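Agglutinin (Narcissus pseudonarcissus, PDB 3DZW) binds mannose-containing glycans, here an alpha-1,3-linked mannobiose, as a lectin of the daffodil. Local coordinates at residues D49-L62 and Y65-G79. Residues are numbered along the deposited sequence; the frame is centred on the assembly and turned at random. Where two conformers were deposited one is given.
Sequences DRRCHLSMQSDGNL and YSPRNNPIWASNTGG. With MAN (alpha-D-mannopyranose), chain E; MAN (alpha-D-mannopyranose), chain B.
His53 and Tyr65 face each other as an antiparallel hydrogen-bonded pair, His53 N giving to Tyr65 O and Tyr65 N to His53 O, and at the far end Leu62 O takes a bond from Ser75 N (3.0 Å). The His53 imidazole lies against Tyr65 CB, with CE1 3.5 Å from that carbon; the two rings are near parallel, planes at 21°, but slid so far apart that they barely overlap. At the edge of the His53 ring, ND1 is bridged by a water to Ser66 O. Tyr65 OH hands its proton to Gln57 OE1 at 2.7 Å, in the amide's carbonyl plane, and accepts a hydrogen bond from O4 of the chain E mannose. Gln57, Asp59, Asn61 and Tyr65 are the polar residues of the QxDxNxVxY motif of monocot mannose-binding lectins, whose pocket here holds mannobiose. The axial O2 of the chain E mannose donates to Asp59 OD2 at 2.5 Å, while Asp59 OD1 is gripped from opposite faces of the carboxylate by Gln57 NE2 and Asn61 N, the latter closing an Asx turn. Asn61 CG stands anti to its own N (chi1 -155°), which brings OD1 to the Thr77 N-H, the donor lying above the carbonyl plane of Asn61, and leaves ND2 beside the sugar. Ser75 OG accepts from Leu62 N and donates to Thr77 OG1, which passes its proton to Gly60 O at 2.6 Å. Cys52, disulfide-linked to Cys29, rests its SG 3.7 Å from Ile72 CD1.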
loop_
_atom_site.group_PDB
_atom_site.type_symbol
_atom_site.label_atom_id
_atom_site.label_comp_id
_atom_site.label_asym_id
_atom_site.label_seq_id
_atom_site.Cartn_x
_atom_site.Cartn_y
_atom_site.Cartn_z
ATOM N N ASP A 49 9.167 -23.646 -20.979
ATOM C CA ASP A 49 7.919 -24.355 -20.817
ATOM C C ASP A 49 6.776 -23.284 -20.683
ATOM O O ASP A 49 7.031 -22.085 -20.877
ATOM C CB ASP A 49 7.996 -25.306 -19.619
ATOM C CG ASP A 49 6.950 -26.430 -19.679
ATOM O OD1 ASP A 49 5.881 -26.239 -20.304
ATOM O OD2 ASP A 49 7.206 -27.500 -19.090
ATOM N N ARG A 50 5.551 -23.718 -20.352
ATOM C CA ARG A 50 4.431 -22.813 -20.231
ATOM C C ARG A 50 3.784 -22.955 -18.841
ATOM O O ARG A 50 3.674 -24.060 -18.315
ATOM C CB ARG A 50 3.403 -23.144 -21.301
ATOM C CG ARG A 50 2.507 -21.984 -21.753
ATOM C CD ARG A 50 3.260 -21.066 -22.761
ATOM N NE ARG A 50 2.377 -20.037 -23.368
ATOM C CZ ARG A 50 2.285 -18.749 -22.982
ATOM N NH1 ARG A 50 3.035 -18.271 -21.999
ATOM N NH2 ARG A 50 1.444 -17.932 -23.614
ATOM N N ARG A 51 3.369 -21.830 -18.258
ATOM C CA ARG A 51 2.696 -21.805 -16.916
ATOM C C ARG A 51 3.487 -22.466 -15.734
ATOM O O ARG A 51 3.062 -23.487 -15.171
ATOM C CB ARG A 51 1.278 -22.413 -17.003
ATOM C CG ARG A 51 0.335 -21.641 -17.926
ATOM C CD ARG A 51 -1.095 -22.181 -17.860
ATOM N NE ARG A 51 -1.659 -22.089 -16.498
ATOM C CZ ARG A 51 -2.245 -20.995 -15.972
ATOM N NH1 ARG A 51 -2.719 -21.037 -14.728
ATOM N NH2 ARG A 51 -2.354 -19.859 -16.676
ATOM N N CYS A 52 4.613 -21.857 -15.381
ATOM C CA CYS A 52 5.433 -22.303 -14.273
ATOM C C CYS A 52 4.988 -21.554 -13.024
ATOM O O CYS A 52 4.275 -20.557 -13.133
ATOM C CB CYS A 52 6.900 -22.012 -14.540
ATOM S SG CYS A 52 7.654 -22.936 -15.928
ATOM N N HIS A 53 5.394 -22.031 -11.833
ATOM C CA HIS A 53 5.051 -21.330 -10.576
ATOM C C HIS A 53 6.304 -21.150 -9.709
ATOM O O HIS A 53 7.260 -21.924 -9.818
ATOM C CB HIS A 53 3.929 -22.047 -9.787
ATOM C CG HIS A 53 4.353 -23.331 -9.130
ATOM N ND1 HIS A 53 4.285 -24.551 -9.763
ATOM C CD2 HIS A 53 4.824 -23.581 -7.882
ATOM C CE1 HIS A 53 4.703 -25.498 -8.939
ATOM N NE2 HIS A 53 5.039 -24.933 -7.792
ATOM N N LEU A 54 6.291 -20.107 -8.868
ATOM C CA LEU A 54 7.404 -19.791 -7.965
ATOM C C LEU A 54 7.049 -20.180 -6.551
ATOM O O LEU A 54 5.959 -19.859 -6.079
ATOM C CB LEU A 54 7.715 -18.298 -8.016
ATOM C CG LEU A 54 8.834 -17.777 -7.110
ATOM C CD1 LEU A 54 10.169 -18.390 -7.494
ATOM C CD2 LEU A 54 8.905 -16.254 -7.169
ATOM N N SER A 55 7.973 -20.849 -5.856
ATOM C CA SER A 55 7.731 -21.283 -4.478
ATOM C C SER A 55 8.836 -20.898 -3.482
ATOM O O SER A 55 10.010 -21.234 -3.678
ATOM C CB SER A 55 7.548 -22.810 -4.438
ATOM O OG SER A 55 7.342 -23.262 -3.105
ATOM N N MET A 56 8.444 -20.165 -2.425
ATOM C CA MET A 56 9.345 -19.811 -1.337
ATOM C C MET A 56 9.120 -20.941 -0.351
ATOM O O MET A 56 8.081 -20.995 0.325
ATOM C CB MET A 56 8.999 -18.458 -0.754
ATOM C CG MET A 56 9.853 -17.971 0.460
ATOM S SD MET A 56 11.622 -17.650 0.165
ATOM C CE MET A 56 12.305 -19.299 0.124
ATOM N N GLN A 57 10.080 -21.862 -0.281
ATOM C CA GLN A 57 9.955 -23.078 0.567
ATOM C C GLN A 57 10.357 -22.916 2.041
ATOM O O GLN A 57 11.115 -21.995 2.406
ATOM C CB GLN A 57 10.764 -24.212 -0.078
ATOM C CG GLN A 57 10.273 -24.550 -1.483
ATOM C CD GLN A 57 11.021 -25.690 -2.141
ATOM O OE1 GLN A 57 10.570 -26.223 -3.152
ATOM N NE2 GLN A 57 12.166 -26.076 -1.573
ATOM N N SER A 58 9.849 -23.830 2.879
ATOM C CA SER A 58 10.127 -23.822 4.320
ATOM C C SER A 58 11.584 -24.213 4.647
ATOM O O SER A 58 12.024 -24.055 5.786
ATOM C CB SER A 58 9.151 -24.747 5.061
ATOM O OG SER A 58 9.235 -26.078 4.582
ATOM N N ASP A 59 12.319 -24.731 3.647
ATOM C CA ASP A 59 13.727 -25.101 3.838
ATOM C C ASP A 59 14.646 -23.887 3.480
ATOM O O ASP A 59 15.864 -23.966 3.599
ATOM C CB ASP A 59 14.125 -26.403 3.057
ATOM C CG ASP A 59 14.082 -26.240 1.512
ATOM O OD1 ASP A 59 13.562 -25.230 1.007
ATOM O OD2 ASP A 59 14.588 -27.165 0.814
ATOM N N GLY A 60 14.023 -22.767 3.038
ATOM C CA GLY A 60 14.752 -21.534 2.697
ATOM C C GLY A 60 15.128 -21.368 1.227
ATOM O O GLY A 60 15.718 -20.352 0.851
ATOM N N ASN A 61 14.765 -22.345 0.393
ATOM C CA ASN A 61 15.097 -22.314 -1.012
ATOM C C ASN A 61 13.962 -21.670 -1.837
ATOM O O ASN A 61 12.784 -21.963 -1.607
ATOM C CB ASN A 61 15.387 -23.753 -1.495
ATOM C CG ASN A 61 16.329 -23.813 -2.743
ATOM O OD1 ASN A 61 16.936 -22.815 -3.147
ATOM N ND2 ASN A 61 16.476 -25.012 -3.302
ATOM N N LEU A 62 14.328 -20.766 -2.768
ATOM C CA LEU A 62 13.359 -20.098 -3.671
ATOM C C LEU A 62 13.463 -20.844 -4.974
ATOM O O LEU A 62 14.517 -20.836 -5.590
ATOM C CB LEU A 62 13.692 -18.622 -3.840
ATOM C CG LEU A 62 12.755 -17.758 -4.709
ATOM C CD1 LEU A 62 11.351 -17.701 -4.122
ATOM C CD2 LEU A 62 13.320 -16.349 -4.870
ATOM N N TYR A 65 9.215 -23.965 -10.502
ATOM C CA TYR A 65 8.835 -25.332 -10.938
ATOM C C TYR A 65 8.079 -25.335 -12.264
ATOM O O TYR A 65 7.278 -24.441 -12.538
ATOM C CB TYR A 65 7.984 -26.037 -9.869
ATOM C CG TYR A 65 8.749 -26.490 -8.643
ATOM C CD1 TYR A 65 9.427 -27.701 -8.642
ATOM C CD2 TYR A 65 8.770 -25.719 -7.476
ATOM C CE1 TYR A 65 10.131 -28.140 -7.522
ATOM C CE2 TYR A 65 9.472 -26.150 -6.339
ATOM C CZ TYR A 65 10.155 -27.370 -6.377
ATOM O OH TYR A 65 10.857 -27.818 -5.272
ATOM N N SER A 66 8.331 -26.366 -13.075
ATOM C CA SER A 66 7.677 -26.530 -14.354
ATOM C C SER A 66 6.273 -27.067 -14.134
ATOM O O SER A 66 5.943 -27.471 -13.022
ATOM C CB SER A 66 8.450 -27.515 -15.208
ATOM O OG SER A 66 8.331 -28.828 -14.682
ATOM N N PRO A 67 5.409 -27.049 -15.197
ATOM C CA PRO A 67 4.067 -27.627 -15.049
ATOM C C PRO A 67 4.090 -29.132 -14.599
ATOM O O PRO A 67 3.096 -29.616 -14.043
ATOM C CB PRO A 67 3.450 -27.473 -16.452
ATOM C CG PRO A 67 4.583 -27.154 -17.350
ATOM C CD PRO A 67 5.588 -26.446 -16.527
ATOM N N ARG A 68 5.208 -29.851 -14.865
ATOM C CA ARG A 68 5.352 -31.265 -14.412
ATOM C C ARG A 68 6.053 -31.367 -13.023
ATOM O O ARG A 68 6.523 -32.444 -12.632
ATOM C CB ARG A 68 6.071 -32.166 -15.456
ATOM C CG ARG A 68 5.204 -32.552 -16.683
ATOM C CD ARG A 68 5.183 -31.518 -17.759
ATOM N NE ARG A 68 6.456 -31.492 -18.496
ATOM C CZ ARG A 68 6.779 -32.337 -19.499
ATOM N NH1 ARG A 68 5.931 -33.308 -19.889
ATOM N NH2 ARG A 68 7.961 -32.225 -20.105
ATOM N N ASN A 69 6.115 -30.232 -12.302
ATOM C CA ASN A 69 6.701 -30.160 -10.948
ATOM C C ASN A 69 8.208 -30.503 -10.864
ATOM O O ASN A 69 8.667 -31.107 -9.885
ATOM C CB ASN A 69 5.877 -31.040 -9.969
ATOM C CG ASN A 69 4.392 -30.622 -9.904
ATOM O OD1 ASN A 69 3.511 -31.464 -9.745
ATOM N ND2 ASN A 69 4.126 -29.323 -10.050
ATOM N N ASN A 70 8.959 -30.109 -11.899
ATOM C CA ASN A 70 10.395 -30.303 -11.940
ATOM C C ASN A 70 11.050 -28.945 -11.798
ATOM O O ASN A 70 10.625 -27.986 -12.457
ATOM C CB ASN A 70 10.831 -30.948 -13.250
ATOM C CG ASN A 70 10.263 -32.371 -13.443
ATOM O OD1 ASN A 70 9.899 -32.748 -14.553
ATOM N ND2 ASN A 70 10.187 -33.146 -12.360
ATOM N N PRO A 71 12.082 -28.827 -10.921
ATOM C CA PRO A 71 12.738 -27.516 -10.793
ATOM C C PRO A 71 13.480 -27.091 -12.057
ATOM O O PRO A 71 14.115 -27.925 -12.704
ATOM C CB PRO A 71 13.750 -27.732 -9.648
ATOM C CG PRO A 71 13.392 -29.019 -9.020
ATOM C CD PRO A 71 12.675 -29.832 -10.022
ATOM N N ILE A 72 13.364 -25.810 -12.422
ATOM C CA ILE A 72 14.088 -25.261 -13.601
ATOM C C ILE A 72 15.033 -24.093 -13.192
ATOM O O ILE A 72 15.816 -23.616 -14.006
ATOM C CB ILE A 72 13.133 -24.833 -14.762
ATOM C CG1 ILE A 72 12.224 -23.664 -14.349
ATOM C CG2 ILE A 72 12.310 -26.033 -15.235
ATOM C CD1 ILE A 72 11.321 -23.166 -15.473
ATOM N N TRP A 73 14.929 -23.655 -11.922
ATOM C CA TRP A 73 15.769 -22.598 -11.364
ATOM C C TRP A 73 15.603 -22.579 -9.865
ATOM O O TRP A 73 14.505 -22.845 -9.351
ATOM C CB TRP A 73 15.405 -21.213 -11.925
ATOM C CG TRP A 73 16.320 -20.085 -11.387
ATOM C CD1 TRP A 73 17.456 -19.605 -11.973
ATOM C CD2 TRP A 73 16.165 -19.350 -10.151
ATOM N NE1 TRP A 73 18.014 -18.609 -11.193
ATOM C CE2 TRP A 73 17.243 -18.435 -10.070
ATOM C CE3 TRP A 73 15.221 -19.375 -9.110
ATOM C CZ2 TRP A 73 17.401 -17.548 -8.989
ATOM C CZ3 TRP A 73 15.383 -18.493 -8.035
ATOM C CH2 TRP A 73 16.466 -17.594 -7.990
ATOM N N ALA A 74 16.698 -22.273 -9.146
ATOM C CA ALA A 74 16.659 -22.185 -7.676
ATOM C C ALA A 74 17.754 -21.272 -7.137
ATOM O O ALA A 74 18.820 -21.127 -7.749
ATOM C CB ALA A 74 16.773 -23.570 -7.052
ATOM N N SER A 75 17.486 -20.659 -5.982
ATOM C CA SER A 75 18.451 -19.774 -5.333
ATOM C C SER A 75 19.596 -20.560 -4.648
ATOM O O SER A 75 20.631 -19.968 -4.264
ATOM C CB SER A 75 17.738 -18.859 -4.312
ATOM O OG SER A 75 17.040 -19.614 -3.323
ATOM N N ASN A 76 19.415 -21.886 -4.510
ATOM C CA ASN A 76 20.406 -22.767 -3.872
ATOM C C ASN A 76 20.659 -22.375 -2.404
ATOM O O ASN A 76 21.806 -22.382 -1.933
ATOM C CB ASN A 76 21.737 -22.800 -4.674
ATOM C CG ASN A 76 21.564 -23.331 -6.104
ATOM O OD1 ASN A 76 20.754 -24.239 -6.362
ATOM N ND2 ASN A 76 22.345 -22.789 -7.027
ATOM N N THR A 77 19.573 -22.038 -1.690
ATOM C CA THR A 77 19.651 -21.631 -0.276
ATOM C C THR A 77 18.842 -22.561 0.649
ATOM O O THR A 77 18.358 -22.135 1.712
ATOM C CB THR A 77 19.183 -20.156 -0.087
ATOM O OG1 THR A 77 17.855 -19.992 -0.616
ATOM C CG2 THR A 77 20.119 -19.213 -0.796
ATOM N N GLY A 78 18.705 -23.830 0.245
ATOM C CA GLY A 78 17.981 -24.818 1.041
ATOM C C GLY A 78 18.814 -25.209 2.248
ATOM O O GLY A 78 20.022 -25.412 2.134
ATOM N N GLY A 79 18.175 -25.302 3.409
ATOM C CA GLY A 79 18.876 -25.653 4.635
ATOM C C GLY A 79 17.944 -26.076 5.748
ATOM O O GLY A 79 17.095 -26.946 5.555
HETATM C C1 MAN E . 16.730 -28.416 -2.750
HETATM C C2 MAN E . 15.255 -28.611 -2.165
HETATM C C3 MAN E . 14.263 -29.138 -3.182
HETATM C C4 MAN E . 14.380 -28.372 -4.500
HETATM C C5 MAN E . 15.809 -28.428 -5.074
HETATM C C6 MAN E . 15.925 -27.595 -6.337
HETATM O O1 MAN E . 17.801 -29.399 -2.321
HETATM O O2 MAN E . 14.823 -27.369 -1.689
HETATM O O3 MAN E . 12.953 -28.989 -2.670
HETATM O O4 MAN E . 13.478 -28.907 -5.450
HETATM O O5 MAN E . 16.784 -27.921 -4.173
HETATM O O6 MAN E . 17.291 -27.519 -6.725
HETATM C C1 MAN B . 12.338 -30.257 -2.400
HETATM C C2 MAN B . 10.868 -30.016 -2.073
HETATM C C3 MAN B . 10.713 -29.394 -0.679
HETATM C C4 MAN B . 11.479 -30.201 0.347
HETATM C C5 MAN B . 12.919 -30.355 -0.089
HETATM C C6 MAN B . 13.708 -31.197 0.919
HETATM O O2 MAN B . 10.171 -31.243 -2.154
HETATM O O3 MAN B . 9.352 -29.339 -0.309
HETATM O O4 MAN B . 11.432 -29.535 1.587
HETATM O O5 MAN B . 12.963 -30.983 -1.356
HETATM O O6 MAN B . 15.027 -31.391 0.455
HETATM O O HOH W 1 3.596 -25.518 -12.139
HETATM O O HOH W 2 18.834 -25.881 -5.189
#